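Local structure of organophosphorus hydrolase (Pseudomonas pseudoalcaligenes, 4LE6) at residues Y37-L42 and K123-Q128; G43-T48 and Y92-G97; A49-Y54 and L295-L300; N99-D104 and T134-H139. The protein probably hydrolyses phosphotriesters at a two-zinc centre, as a member of the metallo-beta-lactamase superfamily. All coordinates share one frame; numbering follows the deposited sequence.

Contact 1: Y37-L42 and K123-Q128; sequences YYRMAL and KASGYQ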
loop_
_atom_site.group_PDB
_atom_site.type_symbol
_atom_site.label_atom_id
_atom_site.label_comp_id
_atom_site.label_asym_id
_atom_site.label_seq_id
_atom_site.Cartn_x
_atom_site.Cartn_y
_atom_site.Cartn_z
ATOM N N TYR A 37 -8.358 -5.057 5.528
ATOM C CA TYR A 37 -9.247 -4.954 4.390
ATOM C C TYR A 37 -9.028 -3.669 3.635
ATOM O O TYR A 37 -8.585 -2.661 4.203
ATOM C CB TYR A 37 -10.725 -5.114 4.780
ATOM C CG TYR A 37 -11.333 -3.977 5.578
ATOM C CD1 TYR A 37 -11.285 -3.974 6.965
ATOM C CD2 TYR A 37 -11.995 -2.932 4.945
ATOM C CE1 TYR A 37 -11.855 -2.958 7.696
ATOM C CE2 TYR A 37 -12.567 -1.907 5.669
ATOM C CZ TYR A 37 -12.486 -1.918 7.038
ATOM O OH TYR A 37 -13.058 -0.897 7.762
ATOM N N TYR A 38 -9.320 -3.720 2.343
ATOM C CA TYR A 38 -9.167 -2.541 1.498
ATOM C C TYR A 38 -10.242 -2.489 0.415
ATOM O O TYR A 38 -10.414 -3.455 -0.320
ATOM C CB TYR A 38 -7.782 -2.527 0.831
ATOM C CG TYR A 38 -7.586 -1.304 -0.013
ATOM C CD1 TYR A 38 -7.292 -0.089 0.578
ATOM C CD2 TYR A 38 -7.730 -1.341 -1.400
ATOM C CE1 TYR A 38 -7.133 1.051 -0.172
ATOM C CE2 TYR A 38 -7.569 -0.189 -2.162
ATOM C CZ TYR A 38 -7.266 1.009 -1.528
ATOM O OH TYR A 38 -7.087 2.203 -2.211
ATOM N N ARG A 39 -10.932 -1.350 0.301
ATOM C CA ARG A 39 -12.038 -1.194 -0.644
ATOM C C ARG A 39 -11.609 -0.535 -1.960
ATOM O O ARG A 39 -10.870 0.451 -1.954
ATOM C CB ARG A 39 -13.128 -0.337 -0.016
ATOM C CG ARG A 39 -14.522 -0.641 -0.532
ATOM C CD ARG A 39 -15.162 -1.754 0.270
ATOM N NE ARG A 39 -15.446 -1.321 1.631
ATOM C CZ ARG A 39 -15.749 -2.135 2.635
ATOM N NH1 ARG A 39 -16.004 -1.629 3.832
ATOM N NH2 ARG A 39 -15.802 -3.448 2.454
ATOM N N MET A 40 -12.090 -1.072 -3.078
ATOM C CA MET A 40 -11.872 -0.461 -4.382
ATOM C C MET A 40 -13.104 -0.599 -5.262
ATOM O O MET A 40 -13.730 -1.661 -5.323
ATOM C CB MET A 40 -10.687 -1.114 -5.091
ATOM C CG MET A 40 -10.196 -0.329 -6.294
ATOM S SD MET A 40 -8.926 -1.216 -7.231
ATOM C CE MET A 40 -9.908 -2.419 -8.141
ATOM N N ALA A 41 -13.431 0.457 -5.989
ATOM C CA ALA A 41 -14.528 0.381 -6.937
ATOM C C ALA A 41 -14.019 -0.253 -8.223
ATOM O O ALA A 41 -12.891 -0.027 -8.636
ATOM C CB ALA A 41 -15.092 1.762 -7.217
ATOM N N LEU A 42 -14.844 -1.074 -8.847
ATOM C CA LEU A 42 -14.543 -1.590 -10.175
ATOM C C LEU A 42 -15.841 -1.501 -10.957
ATOM O O LEU A 42 -16.675 -2.398 -10.850
ATOM C CB LEU A 42 -14.071 -3.040 -10.089
ATOM C CG LEU A 42 -13.684 -3.639 -11.441
ATOM C CD1 LEU A 42 -12.225 -3.322 -11.755
ATOM C CD2 LEU A 42 -13.941 -5.102 -11.427
ATOM N N LYS A 123 -15.408 -9.656 8.370
ATOM C CA LYS A 123 -16.295 -9.030 9.343
ATOM C C LYS A 123 -15.935 -7.567 9.586
ATOM O O LYS A 123 -16.823 -6.703 9.637
ATOM C CB LYS A 123 -16.291 -9.830 10.640
ATOM C CG LYS A 123 -17.006 -11.172 10.492
ATOM C CD LYS A 123 -16.759 -12.099 11.671
ATOM C CE LYS A 123 -17.425 -13.452 11.446
ATOM N NZ LYS A 123 -17.095 -14.416 12.525
ATOM N N ALA A 124 -14.637 -7.283 9.700
ATOM C CA ALA A 124 -14.188 -5.911 9.945
ATOM C C ALA A 124 -14.593 -4.991 8.799
ATOM O O ALA A 124 -14.901 -3.815 9.003
ATOM C CB ALA A 124 -12.669 -5.873 10.143
ATOM N N SER A 125 -14.627 -5.538 7.590
ATOM C CA SER A 125 -14.973 -4.751 6.413
ATOM C C SER A 125 -16.483 -4.469 6.309
ATOM O O SER A 125 -16.929 -3.761 5.402
ATOM C CB SER A 125 -14.491 -5.461 5.148
ATOM O OG SER A 125 -15.423 -6.419 4.708
ATOM N N GLY A 126 -17.277 -5.020 7.217
ATOM C CA GLY A 126 -18.701 -4.686 7.269
ATOM C C GLY A 126 -19.651 -5.724 6.684
ATOM O O GLY A 126 -20.857 -5.474 6.546
ATOM N N TYR A 127 -19.117 -6.891 6.336
ATOM C CA TYR A 127 -19.935 -7.993 5.853
ATOM C C TYR A 127 -19.948 -9.122 6.869
ATOM O O TYR A 127 -19.164 -9.116 7.806
ATOM C CB TYR A 127 -19.393 -8.508 4.521
ATOM C CG TYR A 127 -19.631 -7.561 3.377
ATOM C CD1 TYR A 127 -20.904 -7.382 2.858
ATOM C CD2 TYR A 127 -18.590 -6.817 2.835
ATOM C CE1 TYR A 127 -21.138 -6.511 1.816
ATOM C CE2 TYR A 127 -18.819 -5.951 1.789
ATOM C CZ TYR A 127 -20.092 -5.804 1.285
ATOM O OH TYR A 127 -20.322 -4.939 0.244
ATOM N N GLN A 128 -20.845 -10.086 6.686
ATOM C CA GLN A 128 -20.838 -11.282 7.514
ATOM C C GLN A 128 -20.733 -12.490 6.598
ATOM O O GLN A 128 -21.199 -12.449 5.460
ATOM C CB GLN A 128 -22.090 -11.346 8.408
ATOM C CG GLN A 128 -22.108 -10.283 9.526
ATOM C CD GLN A 128 -21.117 -10.565 10.656
ATOM O OE1 GLN A 128 -20.930 -11.716 11.068
ATOM N NE2 GLN A 128 -20.484 -9.506 11.173
#
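Arg39 reaches across from strand 37-42 to the turn after helix 118-124 and holds one backbone oxygen with two nitrogens. The shorter and straighter bond runs from Arg39 NH1 to Ser125 O at 2.8 Å, with an N-H...O angle of 156°. Arg39 NH2 reaches the same Ser125 O at 3.2 Å along a more bent path. That oxygen lies close to the guanidinium plane, the evidence for an end-on grip; a bend at chi2 (88°) and another at chi3 turn the guanidinium toward Ser125 O. The group is tied further by NH2 to Thr48 OG1 and by NE to Thr32 O of the second subunit.

The aromatic contact is a CH-pi interaction. Ser125 CA stands 3.5 Å from the centroid of the Tyr37 ring and only 1° off its normal, squarely over one face. On that face Ser125 CB also comes 3.5 Å from Tyr37 CG, while Tyr37 CE1 meets Ala124 CB at 3.9 Å.

Backbone bonding shapes the turn itself. Gly126, with positive phi, leaves the helix in a Schellman motif, its N bonded to Lys123 O at 3.0 Å, and Ser125 OG bonds to Leu122 O.

Within this chain, strand 37-42 is an outermost strand of its sheet, next to strand 45-57. Tyr37 and Ser125 both touch Thr48 of that neighbour, which places the end of helix 118-124 against the sheet face that carries Tyr37 and Thr48.

Contact 2: G43-T48 and Y92-G97; sequences GDFEVT and YLINTG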
loop_
_atom_site.group_PDB
_atom_site.type_symbol
_atom_site.label_atom_id
_atom_site.label_comp_id
_atom_site.label_asym_id
_atom_site.label_seq_id
_atom_site.Cartn_x
_atom_site.Cartn_y
_atom_site.Cartn_z
ATOM N N GLY A 43 -16.031 -0.411 -11.698
ATOM C CA GLY A 43 -17.316 -0.108 -12.307
ATOM C C GLY A 43 -18.404 -0.027 -11.255
ATOM O O GLY A 43 -18.279 0.721 -10.294
ATOM N N ASP A 44 -19.463 -0.812 -11.421
ATOM C CA ASP A 44 -20.539 -0.871 -10.436
ATOM C C ASP A 44 -20.272 -1.946 -9.387
ATOM O O ASP A 44 -21.064 -2.129 -8.475
ATOM C CB ASP A 44 -21.880 -1.147 -11.119
ATOM C CG ASP A 44 -22.292 -0.042 -12.051
ATOM O OD1 ASP A 44 -22.014 1.129 -11.725
ATOM O OD2 ASP A 44 -22.882 -0.345 -13.112
ATOM N N PHE A 45 -19.159 -2.660 -9.506
ATOM C CA PHE A 45 -18.818 -3.649 -8.489
ATOM C C PHE A 45 -18.027 -3.009 -7.357
ATOM O O PHE A 45 -17.369 -1.970 -7.537
ATOM C CB PHE A 45 -17.984 -4.788 -9.066
ATOM C CG PHE A 45 -18.693 -5.613 -10.106
ATOM C CD1 PHE A 45 -20.030 -5.395 -10.428
ATOM C CD2 PHE A 45 -18.019 -6.630 -10.755
ATOM C CE1 PHE A 45 -20.664 -6.179 -11.382
ATOM C CE2 PHE A 45 -18.649 -7.400 -11.715
ATOM C CZ PHE A 45 -19.967 -7.174 -12.029
ATOM N N GLU A 46 -18.080 -3.648 -6.196
ATOM C CA GLU A 46 -17.233 -3.254 -5.071
ATOM C C GLU A 46 -16.277 -4.385 -4.708
ATOM O O GLU A 46 -16.694 -5.517 -4.432
ATOM C CB GLU A 46 -18.094 -2.903 -3.876
ATOM C CG GLU A 46 -17.321 -2.603 -2.616
ATOM C CD GLU A 46 -18.197 -2.805 -1.406
ATOM O OE1 GLU A 46 -18.521 -1.812 -0.729
ATOM O OE2 GLU A 46 -18.582 -3.966 -1.161
ATOM N N VAL A 47 -14.987 -4.074 -4.712
ATOM C CA VAL A 47 -13.959 -5.043 -4.351
ATOM C C VAL A 47 -13.477 -4.759 -2.936
ATOM O O VAL A 47 -13.120 -3.619 -2.612
ATOM C CB VAL A 47 -12.765 -4.946 -5.314
ATOM C CG1 VAL A 47 -11.685 -5.947 -4.952
ATOM C CG2 VAL A 47 -13.238 -5.136 -6.757
ATOM N N THR A 48 -13.500 -5.782 -2.088
ATOM C CA THR A 48 -12.890 -5.706 -0.772
ATOM C C THR A 48 -11.749 -6.721 -0.714
ATOM O O THR A 48 -11.998 -7.926 -0.695
ATOM C CB THR A 48 -13.879 -5.998 0.365
ATOM O OG1 THR A 48 -14.937 -5.041 0.353
ATOM C CG2 THR A 48 -13.190 -5.887 1.712
ATOM N N TYR A 92 -10.274 -12.245 -1.878
ATOM C CA TYR A 92 -11.003 -11.089 -2.415
ATOM C C TYR A 92 -12.506 -11.272 -2.379
ATOM O O TYR A 92 -13.003 -12.303 -2.778
ATOM C CB TYR A 92 -10.511 -10.799 -3.832
ATOM C CG TYR A 92 -9.051 -10.444 -3.784
ATOM C CD1 TYR A 92 -8.648 -9.137 -3.530
ATOM C CD2 TYR A 92 -8.075 -11.423 -3.895
ATOM C CE1 TYR A 92 -7.326 -8.808 -3.458
ATOM C CE2 TYR A 92 -6.743 -11.096 -3.809
ATOM C CZ TYR A 92 -6.382 -9.784 -3.573
ATOM O OH TYR A 92 -5.044 -9.446 -3.467
ATOM N N LEU A 93 -13.213 -10.249 -1.912
ATOM C CA LEU A 93 -14.662 -10.300 -1.779
ATOM C C LEU A 93 -15.225 -9.272 -2.729
ATOM O O LEU A 93 -14.898 -8.096 -2.613
ATOM C CB LEU A 93 -15.053 -9.937 -0.351
ATOM C CG LEU A 93 -16.534 -9.933 0.010
ATOM C CD1 LEU A 93 -17.113 -11.323 -0.115
ATOM C CD2 LEU A 93 -16.689 -9.400 1.429
ATOM N N ILE A 94 -16.030 -9.702 -3.692
ATOM C CA ILE A 94 -16.549 -8.796 -4.698
ATOM C C ILE A 94 -18.069 -8.795 -4.627
ATOM O O ILE A 94 -18.719 -9.845 -4.704
ATOM C CB ILE A 94 -16.042 -9.177 -6.098
ATOM C CG1 ILE A 94 -14.507 -9.100 -6.106
ATOM C CG2 ILE A 94 -16.598 -8.231 -7.157
ATOM C CD1 ILE A 94 -13.863 -9.561 -7.370
ATOM N N ASN A 95 -18.616 -7.603 -4.425
ATOM C CA ASN A 95 -20.062 -7.400 -4.393
ATOM C C ASN A 95 -20.442 -6.866 -5.771
ATOM O O ASN A 95 -20.104 -5.725 -6.121
ATOM C CB ASN A 95 -20.421 -6.392 -3.287
ATOM C CG ASN A 95 -21.919 -6.166 -3.156
ATOM O OD1 ASN A 95 -22.645 -6.244 -4.139
ATOM N ND2 ASN A 95 -22.388 -5.873 -1.940
ATOM N N THR A 96 -21.092 -7.712 -6.571
ATOM C CA THR A 96 -21.420 -7.388 -7.948
ATOM C C THR A 96 -22.834 -6.825 -8.073
ATOM O O THR A 96 -23.326 -6.632 -9.181
ATOM C CB THR A 96 -21.390 -8.644 -8.840
ATOM O OG1 THR A 96 -22.460 -9.529 -8.466
ATOM C CG2 THR A 96 -20.088 -9.362 -8.704
ATOM N N GLY A 97 -23.488 -6.581 -6.941
ATOM C CA GLY A 97 -24.912 -6.277 -6.949
ATOM C C GLY A 97 -25.770 -7.539 -7.050
ATOM O O GLY A 97 -26.696 -7.733 -6.260
HETATM O O HOH W 1 -16.776 -6.148 -1.392
#
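Antiparallel pairing inside the N-terminal sheet of the alpha-beta/beta-alpha sandwich brings Glu46, Val47 and Thr48 opposite Asn95, Ile94 and Leu93. The strand axes, 4.7 Å apart and running at 162°, agree with four backbone bonds. Glu46-Asn95 and Thr48-Leu93 are hydrogen-bonded pairs, with Glu46 N to Asn95 O at 2.9 Å and Thr48 N to Leu93 O at 2.8 Å. Val47-Ile94 between them is non-hydrogen-bonded.

On the face carrying Glu46 and Thr48, a water bridges the strands, 2.8 Å from Glu46 OE2 and 3.0 Å from Leu93 O, and it also meets Thr48 OG1. Glu46 OE2 is probably bonded to Tyr127 OH, at an unusually short distance, and Thr48 OG1 to Arg39 NH2. Past the paired residues, Phe45 CG stands anti to its carbonyl carbon (chi1 -64°), which lays the ring alongside Thr96. Thr96 CB lies 3.8 Å from the centroid of the Phe45 ring, 17° off the normal, a CH-pi contact over one face. Asn95 OD1 accepts from Gly97 N at 2.9 Å, an Asx turn at the end of the strand.

Strand 37-42 flanks strand 45-57 on its other edge, and strand 100-103 flanks strand 85-95. Val47 and Ile94 face the second sheet, touching Leu242 and Val244 of strand 240-246.

Contact 3: A49-Y54 and L295-L300; sequences ALYDGY and LPFPGL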
loop_
_atom_site.group_PDB
_atom_site.type_symbol
_atom_site.label_atom_id
_atom_site.label_comp_id
_atom_site.label_asym_id
_atom_site.label_seq_id
_atom_site.Cartn_x
_atom_site.Cartn_y
_atom_site.Cartn_z
ATOM N N ALA A 49 -10.507 -6.227 -0.709
ATOM C CA ALA A 49 -9.349 -7.091 -0.516
ATOM C C ALA A 49 -9.293 -7.471 0.949
ATOM O O ALA A 49 -9.555 -6.608 1.820
ATOM C CB ALA A 49 -8.067 -6.369 -0.913
ATOM N N LEU A 50 -8.959 -8.738 1.218
ATOM C CA LEU A 50 -8.940 -9.282 2.578
ATOM C C LEU A 50 -7.622 -9.996 2.869
ATOM O O LEU A 50 -7.228 -10.902 2.141
ATOM C CB LEU A 50 -10.069 -10.299 2.756
ATOM C CG LEU A 50 -11.481 -9.758 2.550
ATOM C CD1 LEU A 50 -12.460 -10.903 2.560
ATOM C CD2 LEU A 50 -11.816 -8.744 3.652
ATOM N N TYR A 51 -6.977 -9.618 3.964
ATOM C CA TYR A 51 -5.667 -10.146 4.335
ATOM C C TYR A 51 -5.837 -11.376 5.208
ATOM O O TYR A 51 -6.602 -11.341 6.163
ATOM C CB TYR A 51 -4.934 -9.061 5.100
ATOM C CG TYR A 51 -3.510 -9.332 5.500
ATOM C CD1 TYR A 51 -2.513 -9.545 4.547
ATOM C CD2 TYR A 51 -3.136 -9.312 6.844
ATOM C CE1 TYR A 51 -1.185 -9.760 4.940
ATOM C CE2 TYR A 51 -1.812 -9.515 7.228
ATOM C CZ TYR A 51 -0.852 -9.736 6.278
ATOM O OH TYR A 51 0.455 -9.938 6.687
ATOM N N ASP A 52 -5.131 -12.463 4.893
ATOM C CA ASP A 52 -5.172 -13.657 5.741
ATOM C C ASP A 52 -4.071 -13.702 6.764
ATOM O O ASP A 52 -4.157 -14.455 7.741
ATOM C CB ASP A 52 -5.082 -14.953 4.919
ATOM C CG ASP A 52 -5.582 -16.160 5.706
ATOM O OD1 ASP A 52 -6.681 -16.070 6.305
ATOM O OD2 ASP A 52 -4.865 -17.178 5.780
ATOM N N GLY A 53 -3.018 -12.928 6.518
ATOM C CA GLY A 53 -1.814 -12.988 7.311
ATOM C C GLY A 53 -0.613 -13.232 6.413
ATOM O O GLY A 53 -0.649 -12.922 5.221
ATOM N N TYR A 54 0.447 -13.808 6.964
ATOM C CA TYR A 54 1.660 -14.048 6.188
ATOM C C TYR A 54 2.276 -15.391 6.522
ATOM O O TYR A 54 1.992 -15.981 7.561
ATOM C CB TYR A 54 2.710 -12.960 6.456
ATOM C CG TYR A 54 3.156 -12.900 7.910
ATOM C CD1 TYR A 54 4.222 -13.672 8.377
ATOM C CD2 TYR A 54 2.493 -12.100 8.825
ATOM C CE1 TYR A 54 4.610 -13.632 9.701
ATOM C CE2 TYR A 54 2.897 -12.044 10.162
ATOM C CZ TYR A 54 3.949 -12.815 10.585
ATOM O OH TYR A 54 4.348 -12.766 11.903
ATOM N N LEU A 295 0.609 -11.230 -3.689
ATOM C CA LEU A 295 1.191 -9.913 -3.905
ATOM C C LEU A 295 1.025 -9.135 -2.592
ATOM O O LEU A 295 0.148 -9.469 -1.799
ATOM C CB LEU A 295 0.499 -9.203 -5.076
ATOM C CG LEU A 295 0.592 -9.962 -6.406
ATOM C CD1 LEU A 295 -0.170 -9.222 -7.499
ATOM C CD2 LEU A 295 2.041 -10.184 -6.825
ATOM N N PRO A 296 1.883 -8.135 -2.346
ATOM C CA PRO A 296 1.785 -7.352 -1.108
ATOM C C PRO A 296 0.390 -6.772 -0.953
ATOM O O PRO A 296 -0.155 -6.208 -1.900
ATOM C CB PRO A 296 2.840 -6.270 -1.298
ATOM C CG PRO A 296 3.823 -6.865 -2.263
ATOM C CD PRO A 296 2.967 -7.639 -3.209
ATOM N N PHE A 297 -0.209 -6.998 0.208
ATOM C CA PHE A 297 -1.607 -6.652 0.436
ATOM C C PHE A 297 -1.773 -5.155 0.218
ATOM O O PHE A 297 -0.892 -4.387 0.625
ATOM C CB PHE A 297 -1.990 -7.015 1.878
ATOM C CG PHE A 297 -3.369 -6.625 2.227
ATOM C CD1 PHE A 297 -4.428 -7.451 1.900
ATOM C CD2 PHE A 297 -3.625 -5.406 2.838
ATOM C CE1 PHE A 297 -5.727 -7.075 2.180
ATOM C CE2 PHE A 297 -4.921 -5.030 3.120
ATOM C CZ PHE A 297 -5.974 -5.871 2.787
ATOM N N PRO A 298 -2.906 -4.719 -0.360
ATOM C CA PRO A 298 -4.134 -5.409 -0.777
ATOM C C PRO A 298 -4.009 -6.275 -2.041
ATOM O O PRO A 298 -4.975 -6.915 -2.443
ATOM C CB PRO A 298 -5.113 -4.255 -1.020
ATOM C CG PRO A 298 -4.271 -3.122 -1.391
ATOM C CD PRO A 298 -3.008 -3.263 -0.581
ATOM N N GLY A 299 -2.844 -6.295 -2.662
ATOM C CA GLY A 299 -2.624 -7.159 -3.809
ATOM C C GLY A 299 -3.292 -6.662 -5.076
ATOM O O GLY A 299 -3.453 -7.415 -6.039
ATOM N N LEU A 300 -3.674 -5.390 -5.076
ATOM C CA LEU A 300 -4.385 -4.779 -6.198
ATOM C C LEU A 300 -3.466 -3.848 -6.980
ATOM O O LEU A 300 -2.702 -3.089 -6.392
ATOM C CB LEU A 300 -5.575 -3.985 -5.691
ATOM C CG LEU A 300 -6.691 -4.826 -5.088
ATOM C CD1 LEU A 300 -7.647 -3.932 -4.309
ATOM C CD2 LEU A 300 -7.415 -5.578 -6.196
#
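Pro298 O, packed 3.5 Å from Ala49 CB, also accepts a hydrogen bond from Tyr92 OH. The contact lies where the two sheets of the sandwich meet, beside the dimer interface: strand 45-57 of the first sheet meets the loop joining strands 289-292 and 300-305 of the second, just after the zinc ligand His294. No hydrogen bond links the two segments directly, and the evidence for their fit is the enclosure of the Phe297 ring.

Phe297 CG stands anti to its backbone N (chi1 177°), which carries the ring up to the strand backbone, where Phe297 CE1 lies 3.3 Å from Tyr51 N. Tyr51 CB covers one face, 3.8 Å from the Phe297 centroid. The opposite face has Pro298 CB over its centre, from the residue that follows a cis peptide bond. At the rim, near the ring plane, Phe297 CZ approaches Ala49 O at 3.8 Å.

Tyr51 also turns an edge of its own ring to the Phe297 face that its own CB covers. Centroids 5.3 Å apart and planes at 62° define an offset edge-to-face pair. Phe317 of the second subunit meets both rings, extending the aromatic cluster across the dimer interface. Nearer the proline, Ala49 CB touches Pro298 CB at 3.6 Å. The Tyr51 ring has a polar neighbour within its own strand: Gly53 N sits 3.5 Å above the plane, over the ring centre.

Contact 4: N99-D104 and T134-H139; sequences NLVLID and TVLLTH. With ZN (zinc ion), chain J.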
loop_
_atom_site.group_PDB
_atom_site.type_symbol
_atom_site.label_atom_id
_atom_site.label_comp_id
_atom_site.label_asym_id
_atom_site.label_seq_id
_atom_site.Cartn_x
_atom_site.Cartn_y
_atom_site.Cartn_z
ATOM N N ASN A 99 -24.468 -10.716 -6.839
ATOM C CA ASN A 99 -23.894 -11.704 -5.941
ATOM C C ASN A 99 -22.858 -11.101 -4.998
ATOM O O ASN A 99 -22.169 -10.129 -5.339
ATOM C CB ASN A 99 -23.200 -12.802 -6.745
ATOM C CG ASN A 99 -24.149 -13.550 -7.658
ATOM O OD1 ASN A 99 -24.315 -13.196 -8.831
ATOM N ND2 ASN A 99 -24.782 -14.592 -7.127
ATOM N N LEU A 100 -22.723 -11.703 -3.823
ATOM C CA LEU A 100 -21.561 -11.446 -2.984
ATOM C C LEU A 100 -20.653 -12.658 -3.126
ATOM O O LEU A 100 -21.012 -13.772 -2.733
ATOM C CB LEU A 100 -21.946 -11.204 -1.525
ATOM C CG LEU A 100 -20.780 -10.794 -0.617
ATOM C CD1 LEU A 100 -20.212 -9.408 -0.980
ATOM C CD2 LEU A 100 -21.220 -10.812 0.824
ATOM N N VAL A 101 -19.483 -12.432 -3.714
ATOM C CA VAL A 101 -18.613 -13.514 -4.139
ATOM C C VAL A 101 -17.274 -13.426 -3.440
ATOM O O VAL A 101 -16.600 -12.399 -3.498
ATOM C CB VAL A 101 -18.363 -13.458 -5.675
ATOM C CG1 VAL A 101 -17.490 -14.628 -6.121
ATOM C CG2 VAL A 101 -19.677 -13.470 -6.430
ATOM N N LEU A 102 -16.864 -14.518 -2.814
ATOM C CA LEU A 102 -15.560 -14.564 -2.176
ATOM C C LEU A 102 -14.623 -15.438 -3.021
ATOM O O LEU A 102 -14.975 -16.566 -3.354
ATOM C CB LEU A 102 -15.712 -15.119 -0.756
ATOM C CG LEU A 102 -14.414 -15.320 0.017
ATOM C CD1 LEU A 102 -13.697 -13.985 0.212
ATOM C CD2 LEU A 102 -14.701 -16.001 1.358
ATOM N N ILE A 103 -13.449 -14.922 -3.379
ATOM C CA ILE A 103 -12.440 -15.699 -4.092
ATOM C C ILE A 103 -11.292 -16.025 -3.132
ATOM O O ILE A 103 -10.612 -15.111 -2.639
ATOM C CB ILE A 103 -11.882 -14.939 -5.308
ATOM C CG1 ILE A 103 -13.022 -14.446 -6.207
ATOM C CG2 ILE A 103 -10.965 -15.834 -6.113
ATOM C CD1 ILE A 103 -13.527 -13.050 -5.891
ATOM N N ASP A 104 -11.107 -17.328 -2.905
ATOM C CA ASP A 104 -10.179 -17.909 -1.940
ATOM C C ASP A 104 -10.557 -17.530 -0.519
ATOM O O ASP A 104 -11.389 -16.652 -0.317
ATOM C CB ASP A 104 -8.734 -17.588 -2.295
ATOM C CG ASP A 104 -8.291 -18.302 -3.559
ATOM O OD1 ASP A 104 -8.983 -19.270 -3.948
ATOM O OD2 ASP A 104 -7.252 -17.925 -4.153
ATOM N N THR A 134 -21.509 -17.149 -2.923
ATOM C CA THR A 134 -20.621 -17.912 -3.786
ATOM C C THR A 134 -19.185 -17.810 -3.279
ATOM O O THR A 134 -18.737 -16.723 -2.910
ATOM C CB THR A 134 -20.610 -17.374 -5.223
ATOM O OG1 THR A 134 -21.945 -17.275 -5.722
ATOM C CG2 THR A 134 -19.811 -18.297 -6.132
ATOM N N VAL A 135 -18.484 -18.942 -3.258
ATOM C CA VAL A 135 -17.044 -18.965 -3.016
ATOM C C VAL A 135 -16.368 -19.584 -4.242
ATOM O O VAL A 135 -16.735 -20.684 -4.647
ATOM C CB VAL A 135 -16.677 -19.781 -1.763
ATOM C CG1 VAL A 135 -15.154 -19.866 -1.601
ATOM C CG2 VAL A 135 -17.295 -19.155 -0.508
ATOM N N LEU A 136 -15.419 -18.868 -4.850
ATOM C CA LEU A 136 -14.652 -19.394 -5.977
ATOM C C LEU A 136 -13.239 -19.685 -5.501
ATOM O O LEU A 136 -12.581 -18.810 -4.948
ATOM C CB LEU A 136 -14.580 -18.377 -7.126
ATOM C CG LEU A 136 -15.892 -17.710 -7.537
ATOM C CD1 LEU A 136 -15.626 -16.579 -8.521
ATOM C CD2 LEU A 136 -16.835 -18.735 -8.120
ATOM N N LEU A 137 -12.754 -20.901 -5.716
ATOM C CA LEU A 137 -11.384 -21.229 -5.337
ATOM C C LEU A 137 -10.492 -21.197 -6.564
ATOM O O LEU A 137 -10.817 -21.848 -7.568
ATOM C CB LEU A 137 -11.331 -22.632 -4.733
ATOM C CG LEU A 137 -12.068 -22.825 -3.408
ATOM C CD1 LEU A 137 -11.920 -24.277 -2.981
ATOM C CD2 LEU A 137 -11.523 -21.885 -2.357
ATOM N N THR A 138 -9.364 -20.475 -6.504
ATOM C CA THR A 138 -8.427 -20.491 -7.632
ATOM C C THR A 138 -7.803 -21.881 -7.742
ATOM O O THR A 138 -7.571 -22.369 -8.838
ATOM C CB THR A 138 -7.326 -19.420 -7.521
ATOM O OG1 THR A 138 -6.611 -19.578 -6.288
ATOM C CG2 THR A 138 -7.958 -18.057 -7.556
ATOM N N HIS A 139 -7.554 -22.510 -6.595
ATOM C CA HIS A 139 -7.010 -23.860 -6.530
ATOM C C HIS A 139 -7.150 -24.372 -5.102
ATOM O O HIS A 139 -7.581 -23.633 -4.217
ATOM C CB HIS A 139 -5.535 -23.922 -6.998
ATOM C CG HIS A 139 -4.580 -23.088 -6.191
ATOM N ND1 HIS A 139 -4.744 -21.734 -5.998
ATOM C CD2 HIS A 139 -3.395 -23.407 -5.607
ATOM C CE1 HIS A 139 -3.725 -21.262 -5.296
ATOM N NE2 HIS A 139 -2.897 -22.259 -5.038
HETATM ZN ZN ZN J . -0.830 -22.354 -4.347
HETATM O O HOH W 2 -0.586 -21.552 -2.386
#
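Asp104, just past strand 100-103, reaches Thr138 in the loop after strand 134-136. From CB, chi1 of -69° sets CG anti to the carbonyl carbon, and the Asp104 and Thr138 side chains cross at about a right angle. Asp104 OD1 accepts from Thr138 N at 2.9 Å on its syn side, 19° out of the carboxylate plane. Asp104 OD2 takes the Thr138 OG1 proton through its syn lone pair at 2.8 Å, and bonds also to His144 ND1 of the second zinc site. Thr138 OG1 in turn accepts from His139 ND1 at 2.9 Å, nearly in the ring plane, which fixes the ring's rotation while His139 NE2 binds zinc at 2.2 Å. His141, His226, Asp247 and a water complete this metal's shell.

The strands run parallel, with Asp104 N bonded to Leu136 O at 2.9 Å and Val101 CG1 packed 3.6 Å from Leu136 CD1. Helix 118-124 joins them: a beta-alpha-beta crossover leading into the HxHxDH zinc motif of the metallo-beta-lactamase fold.

Overall arrangement
From the N terminus, strand 37-42 opens contact 1, which closes 81 residues later at the end of helix 118-124. Within that loop contact 2 closes completely, joining the next strand, 45-57, to strand 85-95. Contact 3 starts farther along strand 45-57 and closes last, at 295-300, so it crosses both of them and ties the first sheet to the second. Contact 4 follows contact 2 in series, crosses contact 1 because helix 118-124 lies between its strands, and falls wholly within the long span of contact 3. Contacts 1, 2 and 4 thus assemble one sheet and its helix, and all four touch the second subunit.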